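Local structure of histone-lysine N-methyltransferase SETMAR (Homo sapiens, 3F2K) at residues S19-R24 against E28-R33; K40-D45 against K170-F175; S88-N91 against T95-S98; K179-Q184 against E188-E193. The protein takes part in DNA double-strand break repair and restart of stalled replication forks, binding DNA through the mariner transposase-derived domain described here and methylating histone H3 through its SET domain. All coordinates share one frame; numbering follows the deposited sequence. Where two conformers were deposited one is given.

Contact 1 of 4, residues S19-R24 against E28-R33; sequences SSLILR and EPFLDR
R24, in the last turn of helix 8-27, runs across the ring of F30 and meets it at about a right angle. With CG anti to the backbone N (chi1 -179°) and the chain extended as far as NE, the methylenes pass close to the ring, R24 CG lying 3.6 Å from F30 CE2. Further out, R24 CZ sits 4.8 Å from the centroid of the F30 ring, 15° off its normal: a cation-pi contact over the face, although the guanidinium and ring planes are 41° apart. Arginine suits the place by combining a long apolar stem with a charged end, whose NH1 makes a salt bridge with E150. R24 NE and E28 O are joined by a water, at 3.2 Å and 2.7 Å respectively. The backbone E28 N gives the helix its closing bond to R24 O (2.8 Å). Cutting R24 back to an alanine is likely to take the cation-pi partner from F30 and leave the E150 carboxylate without this mate. L21 comes to the same ring through CD2, 4.2 Å from F30 CZ. L21 packs on W214 of helix 202-219, while R24 and F30 both touch I126 of strand 126-128 and L152 in a loop.

Contact 2 of 4, residues K40-D45 against K170-F175; sequences KWILYD and KHLNNF
The flat amide of N173 receives K40 at its oxygen: K40 NZ lies in the carbonyl plane, on a lone pair of N173 OD1, at 2.9 Å and with a C=O...N angle of 135°. This bond ties strand 34-43 to helix 163-176 in the RNase H-like fold of the transposase domain, where a helix packs beside a central sheet and the metal site lies nearby. Strand 40-43 and helix 170-175 run almost parallel, their directions 7° apart and their axes 10.8 Å from each other at closest approach, a gap that long side chains must fill. K40 does so with a straight chain of methylenes that bends only at its last torsion (chi4 79°), which turns the ammonium toward N173. On the way, K40 CD and K40 CE each come within 4.1 Å of L172 CD2, so an apolar stem lies against a buried leucine while the ammonium reaches the exposed N173. The K40 side chain is about 8 Å from the bound magnesium ion, which D38 and D130 bind. A methionine in its place would probably leave N173 OD1 without the lysine's donor. The buried I42, on the same strand, reaches out to L172 and also touches F191 of helix 184-196; its CD1 stands 4.3 Å from L172 CD2.

Contact 3 of 4, residues S88-N91 against T95-S98; sequences SFLN and TITS
I96, the centre of an inverse gamma turn, meets L90 in the connection that leads from strand 83-89 into helix 98-115 of the RNase H-like domain. The turn is closed by a weak backbone bond from T97 N to T95 O, 3.0 Å long. Immediately afterwards T97 takes the N-cap position, its OG1 accepting from K100 N, so a tight kink and the start of a helix follow each other within three residues. Threonine suits this cap because its short hydroxyl can turn back to a backbone N-H of the first turn. Across the contact, L90 has CG anti to the backbone N (chi1 -174°), which brings its fork against I96, and the two side chains cross at about a right angle. The CD2 branch does most of the touching: L90 CD2 is 3.5 Å from I96 CG1, a close carbon-carbon approach, and 3.7 Å from I96 CD1. The other branch stands a little farther off, L90 CD1 lying 4.0 Å from I96 CG1. Both residues also pack on W41 of strand 34-43 and M74 of strand 72-80, which extends the patch over the sheet. No hydrogen bond crosses between the two segments, so here the link relies on the fit of branched hydrocarbon chains, and its apolar character near the surface is shared with the side chains of W41 and M74.

Contact 4 of 4, residues K179-Q184 against E188-E193; sequences KRFHNQ and ENAFQE
E188 follows Q184 by one turn at the start of helix 184-196, and an i to i+4 bond of the helix's first turn joins them: E188 N donates to Q184 O at 3.0 Å with an N-H...O angle of 169°. N183 is the N-cap just before, its OD1 accepting from D186 N. From its backbone the E188 side chain climbs back toward the helix start, because CG stands anti to the carbonyl carbon, beside the backbone N (chi1 -65°). E188 CB is 3.5 Å from Q184 O, and E188 CG comes closer still to that oxygen, at 3.1 Å. Beyond CG the chain is extended, so E188 CD has moved off to 4.0 Å from Q184 O, and the carboxylate ends beside the Q184 side chain, with E188 OE1 3.8 Å from Q184 CG. Glutamate fits because its methylenes can lie on F89 of strand 83-89. Farther along the helix, the loop that arrives from helix 163-176 lays F181 against A190, where a residue as small as alanine lets the aromatic ring come near the backbone. The ring's outer carbons make the approach: F181 CE1 is 3.4 Å and F181 CZ 3.5 Å from A190 CB.

Overall arrangement
Contacts 2, 3 and 4 form a connected group, whereas contact 1 lies on the opposite side of the chain's centre. Contacts 1 and 2 are partly buried and combine apolar packing with a basic side chain; the arginine of contact 1 faces a ring, the lysine of contact 2 an amide close to the metal site. Contacts 3 and 4 are surface contacts at turns leading into helices, the former purely apolar, the latter adding a helical backbone bond. Contacts 2 and 3 both reach the central sheet, where W41 joins them; the helices of contacts 2 and 4, 163-176 and 184-196, follow each other in the chain, and Y44 O probably accepts from F181 N. F89 bridges contacts 3 and 4.

Contact 1 of 4, residues S19-R24 against E28-R33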
loop_
_atom_site.group_PDB
_atom_site.type_symbol
_atom_site.label_atom_id
_atom_site.label_comp_id
_atom_site.label_asym_id
_atom_site.label_seq_id
_atom_site.Cartn_x
_atom_site.Cartn_y
_atom_site.Cartn_z
ATOM N N SER A 19 10.543 7.050 -14.456
ATOM C CA SER A 19 11.353 6.641 -15.602
ATOM C C SER A 19 12.300 5.467 -15.225
ATOM O O SER A 19 12.427 4.463 -15.980
ATOM C CB SER A 19 12.152 7.875 -16.149
ATOM O OG SER A 19 13.136 7.461 -17.135
ATOM N N SER A 20 12.906 5.575 -14.062
ATOM C CA SER A 20 13.883 4.589 -13.558
ATOM C C SER A 20 13.228 3.263 -13.284
ATOM O O SER A 20 13.785 2.212 -13.662
ATOM C CB SER A 20 14.598 5.139 -12.323
ATOM O OG SER A 20 15.502 6.139 -12.734
ATOM N N LEU A 21 12.003 3.293 -12.741
ATOM C CA LEU A 21 11.258 2.060 -12.426
ATOM C C LEU A 21 10.732 1.359 -13.648
ATOM O O LEU A 21 10.755 0.123 -13.712
ATOM C CB LEU A 21 10.100 2.295 -11.406
ATOM C CG LEU A 21 10.610 2.638 -9.993
ATOM C CD1 LEU A 21 9.480 2.880 -8.965
ATOM C CD2 LEU A 21 11.632 1.593 -9.439
ATOM N N ILE A 22 10.282 2.119 -14.633
ATOM C CA ILE A 22 9.899 1.489 -15.884
ATOM C C ILE A 22 11.102 0.758 -16.507
ATOM O O ILE A 22 10.936 -0.378 -16.906
ATOM C CB ILE A 22 9.356 2.477 -16.952
ATOM C CG1 ILE A 22 8.160 3.212 -16.431
ATOM C CG2 ILE A 22 8.923 1.720 -18.227
ATOM C CD1 ILE A 22 7.766 4.489 -17.381
ATOM N N LEU A 23 12.257 1.412 -16.615
ATOM C CA LEU A 23 13.467 0.772 -17.168
ATOM C C LEU A 23 13.940 -0.409 -16.330
ATOM O O LEU A 23 14.250 -1.492 -16.888
ATOM C CB LEU A 23 14.571 1.793 -17.359
ATOM C CG LEU A 23 14.297 2.829 -18.476
ATOM C CD1 LEU A 23 15.246 3.985 -18.134
ATOM C CD2 LEU A 23 14.726 2.111 -19.769
ATOM N N ARG A 24 13.920 -0.250 -14.984
ATOM C CA ARG A 24 14.247 -1.388 -14.121
ATOM C C ARG A 24 13.364 -2.631 -14.412
ATOM O O ARG A 24 13.862 -3.764 -14.566
ATOM C CB ARG A 24 14.156 -1.001 -12.625
ATOM C CG ARG A 24 14.533 -2.209 -11.728
ATOM C CD ARG A 24 14.571 -1.797 -10.233
ATOM N NE ARG A 24 14.711 -2.966 -9.367
ATOM C CZ ARG A 24 14.730 -2.966 -8.036
ATOM N NH1 ARG A 24 14.658 -1.820 -7.339
ATOM N NH2 ARG A 24 14.843 -4.160 -7.405
ATOM N N GLU A 28 14.741 -6.140 -15.695
ATOM C CA GLU A 28 14.583 -7.286 -14.846
ATOM C C GLU A 28 13.244 -7.168 -14.113
ATOM O O GLU A 28 13.183 -6.539 -13.061
ATOM C CB GLU A 28 15.695 -7.331 -13.791
ATOM C CG GLU A 28 17.103 -7.040 -14.294
ATOM C CD GLU A 28 18.122 -7.047 -13.174
ATOM O OE1 GLU A 28 18.232 -6.022 -12.438
ATOM O OE2 GLU A 28 18.824 -8.087 -13.053
ATOM N N PRO A 29 12.175 -7.754 -14.674
ATOM C CA PRO A 29 10.823 -7.612 -14.117
ATOM C C PRO A 29 10.812 -8.013 -12.650
ATOM O O PRO A 29 11.378 -9.076 -12.262
ATOM C CB PRO A 29 9.967 -8.557 -14.972
ATOM C CG PRO A 29 10.762 -8.702 -16.242
ATOM C CD PRO A 29 12.191 -8.586 -15.898
ATOM N N PHE A 30 10.203 -7.135 -11.853
ATOM C CA PHE A 30 10.112 -7.324 -10.409
ATOM C C PHE A 30 8.707 -7.114 -9.795
ATOM O O PHE A 30 8.551 -7.261 -8.578
ATOM C CB PHE A 30 11.075 -6.350 -9.722
ATOM C CG PHE A 30 10.728 -4.920 -9.939
ATOM C CD1 PHE A 30 9.824 -4.255 -9.061
ATOM C CD2 PHE A 30 11.330 -4.197 -10.980
ATOM C CE1 PHE A 30 9.490 -2.866 -9.269
ATOM C CE2 PHE A 30 11.053 -2.852 -11.164
ATOM C CZ PHE A 30 10.117 -2.176 -10.317
ATOM N N LEU A 31 7.699 -6.809 -10.616
ATOM C CA LEU A 31 6.337 -6.575 -10.060
ATOM C C LEU A 31 5.830 -7.672 -9.145
ATOM O O LEU A 31 5.163 -7.377 -8.151
ATOM C CB LEU A 31 5.267 -6.217 -11.141
ATOM C CG LEU A 31 5.594 -4.949 -11.963
ATOM C CD1 LEU A 31 4.443 -4.562 -12.854
ATOM C CD2 LEU A 31 5.981 -3.682 -11.171
ATOM N N ASP A 32 6.121 -8.931 -9.519
ATOM C CA ASP A 32 5.729 -10.128 -8.777
ATOM C C ASP A 32 6.304 -10.196 -7.350
ATOM O O ASP A 32 5.742 -10.918 -6.497
ATOM C CB ASP A 32 6.085 -11.418 -9.590
ATOM C CG ASP A 32 7.620 -11.751 -9.613
ATOM O OD1 ASP A 32 8.479 -10.931 -9.990
ATOM O OD2 ASP A 32 7.979 -12.902 -9.268
ATOM N N ARG A 33 7.390 -9.460 -7.103
ATOM C CA ARG A 33 8.041 -9.471 -5.781
ATOM C C ARG A 33 7.544 -8.303 -4.920
ATOM O O ARG A 33 7.810 -8.259 -3.721
ATOM C CB ARG A 33 9.577 -9.425 -5.921
ATOM C CG ARG A 33 10.175 -10.579 -6.824
ATOM C CD ARG A 33 11.611 -10.192 -7.333
ATOM N NE ARG A 33 12.458 -9.807 -6.223
ATOM C CZ ARG A 33 13.564 -9.140 -6.353
ATOM N NH1 ARG A 33 13.985 -8.793 -7.565
ATOM N NH2 ARG A 33 14.288 -8.825 -5.271
HETATM O O HOH W 1 14.553 -5.835 -10.874
#

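Contact 2 of 4, residues K40-D45 against K170-F175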
loop_
_atom_site.group_PDB
_atom_site.type_symbol
_atom_site.label_atom_id
_atom_site.label_comp_id
_atom_site.label_asym_id
_atom_site.label_seq_id
_atom_site.Cartn_x
_atom_site.Cartn_y
_atom_site.Cartn_z
ATOM N N LYS A 40 -5.242 4.017 5.965
ATOM C CA LYS A 40 -6.413 4.876 5.723
ATOM C C LYS A 40 -7.302 4.995 6.978
ATOM O O LYS A 40 -7.568 4.026 7.660
ATOM C CB LYS A 40 -7.240 4.306 4.547
ATOM C CG LYS A 40 -8.640 4.859 4.373
ATOM C CD LYS A 40 -9.269 4.334 3.112
ATOM C CE LYS A 40 -10.715 4.807 3.006
ATOM N NZ LYS A 40 -10.561 6.196 2.529
ATOM N N TRP A 41 -7.756 6.208 7.260
ATOM C CA TRP A 41 -8.878 6.373 8.206
ATOM C C TRP A 41 -10.257 6.053 7.591
ATOM O O TRP A 41 -10.709 6.701 6.608
ATOM C CB TRP A 41 -8.855 7.808 8.805
ATOM C CG TRP A 41 -7.675 8.051 9.691
ATOM C CD1 TRP A 41 -6.510 8.654 9.347
ATOM C CD2 TRP A 41 -7.521 7.621 11.059
ATOM N NE1 TRP A 41 -5.647 8.646 10.412
ATOM C CE2 TRP A 41 -6.246 8.031 11.480
ATOM C CE3 TRP A 41 -8.350 6.953 11.969
ATOM C CZ2 TRP A 41 -5.764 7.785 12.792
ATOM C CZ3 TRP A 41 -7.885 6.704 13.261
ATOM C CH2 TRP A 41 -6.595 7.100 13.657
ATOM N N ILE A 42 -10.916 5.065 8.176
ATOM C CA ILE A 42 -12.239 4.644 7.746
ATOM C C ILE A 42 -13.231 5.354 8.729
ATOM O O ILE A 42 -13.197 5.100 9.930
ATOM C CB ILE A 42 -12.456 3.177 7.893
ATOM C CG1 ILE A 42 -11.629 2.396 6.849
ATOM C CG2 ILE A 42 -14.027 2.836 7.784
ATOM C CD1 ILE A 42 -11.835 0.906 6.907
ATOM N N LEU A 43 -14.019 6.258 8.173
ATOM C CA LEU A 43 -15.057 6.975 8.936
ATOM C C LEU A 43 -16.186 6.033 9.288
ATOM O O LEU A 43 -16.505 5.098 8.541
ATOM C CB LEU A 43 -15.633 8.135 8.129
ATOM C CG LEU A 43 -14.696 9.200 7.572
ATOM C CD1 LEU A 43 -15.478 10.180 6.777
ATOM C CD2 LEU A 43 -13.885 9.901 8.671
ATOM N N TYR A 44 -16.812 6.289 10.430
ATOM C CA TYR A 44 -17.936 5.487 10.863
ATOM C C TYR A 44 -19.185 5.849 10.049
ATOM O O TYR A 44 -19.988 4.959 9.716
ATOM C CB TYR A 44 -18.222 5.702 12.346
ATOM C CG TYR A 44 -17.378 4.923 13.327
ATOM C CD1 TYR A 44 -16.016 4.651 13.089
ATOM C CD2 TYR A 44 -17.916 4.528 14.545
ATOM C CE1 TYR A 44 -15.251 3.978 14.011
ATOM C CE2 TYR A 44 -17.146 3.856 15.466
ATOM C CZ TYR A 44 -15.823 3.577 15.188
ATOM O OH TYR A 44 -15.079 2.922 16.121
ATOM N N ASP A 45 -19.314 7.138 9.713
ATOM C CA ASP A 45 -20.449 7.676 8.950
ATOM C C ASP A 45 -20.013 8.102 7.555
ATOM O O ASP A 45 -19.308 9.106 7.390
ATOM C CB ASP A 45 -21.128 8.848 9.727
ATOM C CG ASP A 45 -22.302 9.495 8.959
ATOM O OD1 ASP A 45 -23.103 10.199 9.616
ATOM O OD2 ASP A 45 -22.440 9.318 7.727
ATOM N N LYS A 170 -9.604 3.129 -3.587
ATOM C CA LYS A 170 -10.606 3.611 -4.519
ATOM C C LYS A 170 -11.840 2.712 -4.491
ATOM O O LYS A 170 -12.983 3.185 -4.277
ATOM C CB LYS A 170 -9.996 3.674 -5.913
ATOM C CG LYS A 170 -10.991 3.839 -7.058
ATOM C CD LYS A 170 -10.313 3.807 -8.400
ATOM C CE LYS A 170 -9.553 2.509 -8.702
ATOM N NZ LYS A 170 -8.590 2.719 -9.910
ATOM N N HIS A 171 -11.609 1.422 -4.615
ATOM C CA HIS A 171 -12.689 0.441 -4.554
ATOM C C HIS A 171 -13.349 0.326 -3.158
ATOM O O HIS A 171 -14.604 0.161 -3.031
ATOM C CB HIS A 171 -12.189 -0.891 -5.015
ATOM C CG HIS A 171 -11.933 -0.941 -6.485
ATOM N ND1 HIS A 171 -12.956 -0.940 -7.408
ATOM C CD2 HIS A 171 -10.786 -0.895 -7.197
ATOM C CE1 HIS A 171 -12.452 -0.955 -8.629
ATOM N NE2 HIS A 171 -11.134 -0.907 -8.533
ATOM N N LEU A 172 -12.543 0.497 -2.119
ATOM C CA LEU A 172 -13.090 0.543 -0.744
ATOM C C LEU A 172 -13.994 1.772 -0.551
ATOM O O LEU A 172 -15.081 1.603 0.010
ATOM C CB LEU A 172 -11.971 0.581 0.297
ATOM C CG LEU A 172 -12.402 0.627 1.796
ATOM C CD1 LEU A 172 -13.193 -0.681 2.198
ATOM C CD2 LEU A 172 -11.105 0.748 2.627
ATOM N N ASN A 173 -13.567 2.961 -0.983
ATOM C CA ASN A 173 -14.438 4.152 -0.957
ATOM C C ASN A 173 -15.777 3.874 -1.620
ATOM O O ASN A 173 -16.832 4.208 -1.055
ATOM C CB ASN A 173 -13.773 5.353 -1.606
ATOM C CG ASN A 173 -12.610 5.893 -0.773
ATOM O OD1 ASN A 173 -12.537 5.651 0.417
ATOM N ND2 ASN A 173 -11.725 6.641 -1.405
ATOM N N ASN A 174 -15.750 3.273 -2.797
ATOM C CA ASN A 174 -17.016 2.889 -3.491
ATOM C C ASN A 174 -17.899 2.017 -2.584
ATOM O O ASN A 174 -19.095 2.327 -2.351
ATOM C CB ASN A 174 -16.760 2.181 -4.826
ATOM C CG ASN A 174 -16.170 3.090 -5.883
ATOM O OD1 ASN A 174 -16.289 4.316 -5.815
ATOM N ND2 ASN A 174 -15.518 2.478 -6.883
ATOM N N PHE A 175 -17.299 0.980 -2.019
ATOM C CA PHE A 175 -17.953 0.049 -1.127
ATOM C C PHE A 175 -18.551 0.706 0.140
ATOM O O PHE A 175 -19.614 0.294 0.617
ATOM C CB PHE A 175 -16.942 -1.011 -0.691
ATOM C CG PHE A 175 -17.496 -2.067 0.220
ATOM C CD1 PHE A 175 -18.127 -3.193 -0.306
ATOM C CD2 PHE A 175 -17.379 -1.949 1.617
ATOM C CE1 PHE A 175 -18.632 -4.211 0.532
ATOM C CE2 PHE A 175 -17.870 -2.936 2.421
ATOM C CZ PHE A 175 -18.480 -4.088 1.878
#

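Contact 3 of 4, residues S88-N91 against T95-S98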
loop_
_atom_site.group_PDB
_atom_site.type_symbol
_atom_site.label_atom_id
_atom_site.label_comp_id
_atom_site.label_asym_id
_atom_site.label_seq_id
_atom_site.Cartn_x
_atom_site.Cartn_y
_atom_site.Cartn_z
ATOM N N SER A 88 -4.777 -4.717 9.510
ATOM C CA SER A 88 -4.863 -4.571 10.981
ATOM C C SER A 88 -5.540 -3.237 11.237
ATOM O O SER A 88 -5.485 -2.323 10.384
ATOM C CB SER A 88 -3.476 -4.610 11.655
ATOM O OG SER A 88 -2.615 -3.569 11.227
ATOM N N PHE A 89 -6.183 -3.142 12.383
ATOM C CA PHE A 89 -6.860 -1.891 12.762
ATOM C C PHE A 89 -6.156 -1.374 14.006
ATOM O O PHE A 89 -5.732 -2.172 14.832
ATOM C CB PHE A 89 -8.329 -2.178 13.054
ATOM C CG PHE A 89 -9.066 -2.644 11.847
ATOM C CD1 PHE A 89 -9.685 -1.726 11.011
ATOM C CD2 PHE A 89 -9.117 -3.987 11.520
ATOM C CE1 PHE A 89 -10.364 -2.157 9.854
ATOM C CE2 PHE A 89 -9.809 -4.406 10.360
ATOM C CZ PHE A 89 -10.405 -3.493 9.550
ATOM N N LEU A 90 -5.956 -0.063 14.055
ATOM C CA LEU A 90 -5.315 0.593 15.189
ATOM C C LEU A 90 -6.319 0.616 16.332
ATOM O O LEU A 90 -7.444 1.155 16.177
ATOM C CB LEU A 90 -4.920 2.006 14.774
ATOM C CG LEU A 90 -4.097 2.932 15.674
ATOM C CD1 LEU A 90 -2.670 2.419 15.730
ATOM C CD2 LEU A 90 -4.216 4.325 15.070
ATOM N N ASN A 91 -5.909 -0.016 17.432
ATOM C CA ASN A 91 -6.710 -0.293 18.638
ATOM C C ASN A 91 -6.416 0.670 19.787
ATOM O O ASN A 91 -5.336 1.291 19.859
ATOM C CB ASN A 91 -6.445 -1.716 19.167
ATOM C CG ASN A 91 -6.760 -2.797 18.158
ATOM O OD1 ASN A 91 -5.957 -3.706 17.964
ATOM N ND2 ASN A 91 -7.917 -2.705 17.510
ATOM N N THR A 95 -0.054 3.223 19.443
ATOM C CA THR A 95 0.388 4.495 18.890
ATOM C C THR A 95 0.980 4.267 17.502
ATOM O O THR A 95 1.473 3.170 17.218
ATOM C CB THR A 95 1.315 5.230 19.866
ATOM O OG1 THR A 95 2.463 4.427 20.080
ATOM C CG2 THR A 95 0.612 5.296 21.191
ATOM N N ILE A 96 0.850 5.264 16.640
ATOM C CA ILE A 96 1.246 5.124 15.227
ATOM C C ILE A 96 2.745 5.486 15.154
ATOM O O ILE A 96 3.093 6.617 14.842
ATOM C CB ILE A 96 0.427 6.108 14.361
ATOM C CG1 ILE A 96 -1.073 5.874 14.545
ATOM C CG2 ILE A 96 0.906 6.072 12.853
ATOM C CD1 ILE A 96 -1.887 7.074 14.055
ATOM N N THR A 97 3.612 4.547 15.549
ATOM C CA THR A 97 5.053 4.802 15.728
ATOM C C THR A 97 5.833 3.878 14.809
ATOM O O THR A 97 5.244 2.883 14.278
ATOM C CB THR A 97 5.503 4.487 17.177
ATOM O OG1 THR A 97 5.226 3.112 17.474
ATOM C CG2 THR A 97 4.688 5.311 18.222
ATOM N N SER A 98 7.119 4.177 14.627
ATOM C CA SER A 98 7.977 3.296 13.841
ATOM C C SER A 98 8.135 1.955 14.581
ATOM O O SER A 98 8.323 0.914 13.934
ATOM C CB SER A 98 9.333 3.936 13.530
ATOM O OG SER A 98 10.052 3.183 12.538
#

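Contact 4 of 4, residues K179-Q184 against E188-E193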
loop_
_atom_site.group_PDB
_atom_site.type_symbol
_atom_site.label_atom_id
_atom_site.label_comp_id
_atom_site.label_asym_id
_atom_site.label_seq_id
_atom_site.Cartn_x
_atom_site.Cartn_y
_atom_site.Cartn_z
ATOM N N LYS A 179 -22.341 3.920 4.028
ATOM C CA LYS A 179 -22.745 3.071 5.109
ATOM C C LYS A 179 -22.536 3.810 6.418
ATOM O O LYS A 179 -21.882 4.866 6.451
ATOM C CB LYS A 179 -21.965 1.759 5.070
ATOM C CG LYS A 179 -22.393 0.877 3.923
ATOM C CD LYS A 179 -21.311 -0.119 3.551
ATOM C CE LYS A 179 -21.712 -0.890 2.287
ATOM N NZ LYS A 179 -21.118 -2.230 2.376
ATOM N N ARG A 180 -23.093 3.234 7.478
ATOM C CA ARG A 180 -23.019 3.796 8.822
ATOM C C ARG A 180 -22.695 2.697 9.812
ATOM O O ARG A 180 -23.443 1.732 9.952
ATOM C CB ARG A 180 -24.347 4.488 9.194
ATOM N N PHE A 181 -21.576 2.855 10.509
ATOM C CA PHE A 181 -21.158 1.898 11.515
ATOM C C PHE A 181 -21.412 2.494 12.887
ATOM O O PHE A 181 -21.463 3.718 13.017
ATOM C CB PHE A 181 -19.684 1.559 11.327
ATOM C CG PHE A 181 -19.341 1.211 9.908
ATOM C CD1 PHE A 181 -20.077 0.248 9.226
ATOM C CD2 PHE A 181 -18.308 1.864 9.238
ATOM C CE1 PHE A 181 -19.776 -0.062 7.888
ATOM C CE2 PHE A 181 -18.005 1.549 7.904
ATOM C CZ PHE A 181 -18.733 0.593 7.240
ATOM N N HIS A 182 -21.582 1.628 13.887
ATOM C CA HIS A 182 -21.923 2.067 15.238
ATOM C C HIS A 182 -20.687 2.077 16.104
ATOM O O HIS A 182 -20.523 2.945 16.967
ATOM C CB HIS A 182 -22.965 1.148 15.867
ATOM N N ASN A 183 -19.822 1.101 15.865
ATOM C CA ASN A 183 -18.646 0.866 16.670
ATOM C C ASN A 183 -17.499 0.469 15.748
ATOM O O ASN A 183 -17.675 0.450 14.512
ATOM C CB ASN A 183 -18.921 -0.256 17.678
ATOM C CG ASN A 183 -19.721 -1.375 17.070
ATOM O OD1 ASN A 183 -19.169 -2.306 16.481
ATOM N ND2 ASN A 183 -21.046 -1.287 17.199
ATOM N N GLN A 184 -16.350 0.147 16.348
ATOM C CA GLN A 184 -15.174 -0.300 15.588
ATOM C C GLN A 184 -15.385 -1.684 14.978
ATOM O O GLN A 184 -14.810 -2.005 13.924
ATOM C CB GLN A 184 -13.907 -0.333 16.446
ATOM C CG GLN A 184 -12.631 -0.623 15.585
ATOM C CD GLN A 184 -11.313 -0.764 16.379
ATOM O OE1 GLN A 184 -10.537 -1.705 16.153
ATOM N NE2 GLN A 184 -11.056 0.170 17.275
ATOM N N GLU A 188 -14.829 -2.812 11.086
ATOM C CA GLU A 188 -14.022 -4.011 10.770
ATOM C C GLU A 188 -14.752 -5.091 9.959
ATOM O O GLU A 188 -14.179 -5.699 9.029
ATOM C CB GLU A 188 -13.473 -4.657 12.036
ATOM C CG GLU A 188 -12.469 -3.788 12.818
ATOM C CD GLU A 188 -11.753 -4.591 13.904
ATOM O OE1 GLU A 188 -11.057 -3.972 14.748
ATOM O OE2 GLU A 188 -11.876 -5.847 13.905
ATOM N N ASN A 189 -15.990 -5.386 10.357
ATOM C CA ASN A 189 -16.785 -6.381 9.646
ATOM C C ASN A 189 -17.048 -5.922 8.205
ATOM O O ASN A 189 -17.058 -6.757 7.318
ATOM C CB ASN A 189 -18.128 -6.646 10.337
ATOM C CG ASN A 189 -17.991 -7.400 11.655
ATOM O OD1 ASN A 189 -17.019 -8.128 11.897
ATOM N ND2 ASN A 189 -19.006 -7.241 12.519
ATOM N N ALA A 190 -17.302 -4.632 7.986
ATOM C CA ALA A 190 -17.528 -4.133 6.608
ATOM C C ALA A 190 -16.202 -4.207 5.763
ATOM O O ALA A 190 -16.198 -4.627 4.604
ATOM C CB ALA A 190 -18.105 -2.769 6.643
ATOM N N PHE A 191 -15.071 -3.845 6.380
ATOM C CA PHE A 191 -13.793 -4.034 5.696
ATOM C C PHE A 191 -13.555 -5.511 5.352
ATOM O O PHE A 191 -13.089 -5.860 4.262
ATOM C CB PHE A 191 -12.650 -3.430 6.544
ATOM C CG PHE A 191 -11.344 -3.507 5.874
ATOM C CD1 PHE A 191 -10.973 -2.512 4.945
ATOM C CD2 PHE A 191 -10.519 -4.623 6.065
ATOM C CE1 PHE A 191 -9.733 -2.587 4.256
ATOM C CE2 PHE A 191 -9.309 -4.721 5.357
ATOM C CZ PHE A 191 -8.919 -3.711 4.469
ATOM N N GLN A 192 -13.878 -6.412 6.276
ATOM C CA GLN A 192 -13.742 -7.814 6.008
ATOM C C GLN A 192 -14.597 -8.292 4.835
ATOM O O GLN A 192 -14.104 -9.031 3.967
ATOM C CB GLN A 192 -14.042 -8.651 7.256
ATOM C CG GLN A 192 -13.807 -10.134 7.025
ATOM C CD GLN A 192 -13.650 -10.874 8.337
ATOM O OE1 GLN A 192 -14.590 -10.932 9.133
ATOM N NE2 GLN A 192 -12.468 -11.465 8.560
ATOM N N GLU A 193 -15.869 -7.912 4.823
ATOM C CA GLU A 193 -16.743 -8.275 3.711
ATOM C C GLU A 193 -16.204 -7.660 2.400
ATOM O O GLU A 193 -16.332 -8.257 1.325
ATOM C CB GLU A 193 -18.149 -7.749 3.940
#